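Local coordinates for protein 5-oxoprolinase subunit C (Escherichia coli, PDB 5DUD) that cleaves 5-oxoproline to L-glutamate in a reaction coupled to the hydrolysis of ATP to ADP and inorganic phosphate, at residues V13-R18 and G126-D131. Sequence-based numbering, arbitrary orientation.
Sequences VQDGGR and GSCSTD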
loop_
_atom_site.group_PDB
_atom_site.type_symbol
_atom_site.label_atom_id
_atom_site.label_comp_id
_atom_site.label_asym_id
_atom_site.label_seq_id
_atom_site.Cartn_x
_atom_site.Cartn_y
_atom_site.Cartn_z
ATOM N N VAL A 13 3.587 -5.192 -14.442
ATOM C CA VAL A 13 3.879 -3.857 -14.986
ATOM C C VAL A 13 3.838 -2.870 -13.817
ATOM O O VAL A 13 2.774 -2.700 -13.216
ATOM C CB VAL A 13 2.883 -3.446 -16.102
ATOM C CG1 VAL A 13 3.318 -2.144 -16.773
ATOM C CG2 VAL A 13 2.709 -4.558 -17.137
ATOM N N GLN A 14 4.974 -2.240 -13.478
ATOM C CA GLN A 14 5.046 -1.313 -12.355
ATOM C C GLN A 14 5.456 0.080 -12.814
ATOM O O GLN A 14 6.203 0.234 -13.775
ATOM C CB GLN A 14 6.017 -1.842 -11.286
ATOM C CG GLN A 14 5.545 -3.132 -10.606
ATOM C CD GLN A 14 4.262 -2.980 -9.810
ATOM O OE1 GLN A 14 3.881 -1.887 -9.383
ATOM N NE2 GLN A 14 3.570 -4.084 -9.574
ATOM N N ASP A 15 4.915 1.088 -12.112
ATOM C CA ASP A 15 5.068 2.525 -12.363
ATOM C C ASP A 15 5.629 3.249 -11.107
ATOM O O ASP A 15 6.076 2.593 -10.167
ATOM C CB ASP A 15 3.658 3.072 -12.702
ATOM C CG ASP A 15 3.625 4.170 -13.735
ATOM O OD1 ASP A 15 3.860 3.873 -14.918
ATOM O OD2 ASP A 15 3.332 5.326 -13.363
ATOM N N GLY A 16 5.598 4.586 -11.110
ATOM C CA GLY A 16 5.931 5.410 -9.949
ATOM C C GLY A 16 5.012 5.180 -8.761
ATOM O O GLY A 16 5.478 5.150 -7.620
ATOM N N GLY A 17 3.712 5.027 -9.027
ATOM C CA GLY A 17 2.720 4.761 -7.993
ATOM C C GLY A 17 1.391 5.453 -8.209
ATOM O O GLY A 17 1.321 6.538 -8.793
ATOM N N ARG A 18 0.324 4.818 -7.717
ATOM C CA ARG A 18 -1.047 5.317 -7.787
ATOM C C ARG A 18 -1.302 6.212 -6.555
ATOM O O ARG A 18 -1.917 5.779 -5.588
ATOM C CB ARG A 18 -2.005 4.113 -7.865
ATOM C CG ARG A 18 -3.444 4.476 -8.181
ATOM C CD ARG A 18 -4.315 3.287 -8.547
ATOM N NE ARG A 18 -3.979 2.738 -9.866
ATOM C CZ ARG A 18 -3.187 1.692 -10.113
ATOM N NH1 ARG A 18 -2.609 1.028 -9.111
ATOM N NH2 ARG A 18 -2.961 1.301 -11.361
ATOM N N GLY A 126 -4.395 7.622 -12.953
ATOM C CA GLY A 126 -3.084 8.252 -13.095
ATOM C C GLY A 126 -1.887 7.367 -12.808
ATOM O O GLY A 126 -0.861 7.865 -12.340
ATOM N N SER A 127 -1.991 6.055 -13.097
ATOM C CA SER A 127 -0.915 5.091 -12.839
ATOM C C SER A 127 -1.185 3.759 -13.547
ATOM O O SER A 127 -2.343 3.380 -13.729
ATOM C CB SER A 127 -0.767 4.855 -11.334
ATOM O OG SER A 127 0.165 3.827 -11.044
ATOM N N CYS A 128 -0.107 3.057 -13.933
ATOM C CA CYS A 128 -0.153 1.760 -14.606
ATOM C C CYS A 128 0.353 0.636 -13.675
ATOM O O CYS A 128 0.564 -0.487 -14.136
ATOM C CB CYS A 128 0.666 1.823 -15.891
ATOM S SG CYS A 128 0.226 3.200 -16.983
ATOM N N SER A 129 0.511 0.922 -12.365
ATOM C CA SER A 129 0.973 -0.073 -11.397
ATOM C C SER A 129 -0.071 -1.153 -11.185
ATOM O O SER A 129 -1.235 -0.842 -10.931
ATOM C CB SER A 129 1.297 0.583 -10.062
ATOM O OG SER A 129 2.431 1.420 -10.182
ATOM N N THR A 130 0.355 -2.421 -11.235
ATOM C CA THR A 130 -0.543 -3.563 -11.082
ATOM C C THR A 130 -0.866 -3.796 -9.611
ATOM O O THR A 130 0.049 -3.992 -8.806
ATOM C CB THR A 130 0.075 -4.832 -11.691
ATOM O OG1 THR A 130 0.704 -4.505 -12.929
ATOM C CG2 THR A 130 -0.952 -5.928 -11.931
ATOM N N ASP A 131 -2.162 -3.767 -9.266
ATOM C CA ASP A 131 -2.647 -4.046 -7.917
ATOM C C ASP A 131 -3.249 -5.454 -7.955
ATOM O O ASP A 131 -4.328 -5.651 -8.514
ATOM C CB ASP A 131 -3.656 -2.969 -7.486
ATOM C CG ASP A 131 -3.843 -2.838 -5.983
ATOM O OD1 ASP A 131 -3.556 -3.817 -5.259
ATOM O OD2 ASP A 131 -4.305 -1.767 -5.533
HETATM O O HOH W 1 -3.261 0.504 -6.373
#
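The ST turn Ser127–Ser129, in the long loop after strand 110–115, docks on Asp15, Gly17 and Arg18, just past edge strand 12–14, in a PxpC-family protein whose carboxyltransferase-type domain is consistent with a cyclophilin-like fold. Glycine suits position 17 because at phi 142° and psi 150° a side chain would be jammed against Gly16 O. Ser127 closes the turn: with OG anti to its own backbone N (chi1 174°), the hydroxyl accepts an almost straight bond from Ser129 N at 3.2 Å. That same OG lies 4.0 Å above the Arg18 guanidinium plane, over its centre. Arg18, long and with several N-H groups, reaches the loop backbone end-on: NH1 (2.9 Å) and NH2 (2.8 Å) both hold Ser129 O, and this in-plane grip on one oxygen sets the guanidinium's tilt. NE donates to Val124 O, which also helps fix the group's rotation, while one water joins NH1 to Asp131 OD2. Serine also suits position 129, where OG accepts the N-H of Asp15 (N to OG 3.2 Å). Strand 52–56 flanks Val13, whose O takes Thr130 N nearly head-on at 3.1 Å. Threonine suits this place because its hydroxyl adds a second donor, Thr130 OG1 lying 2.8 Å from Val13 O.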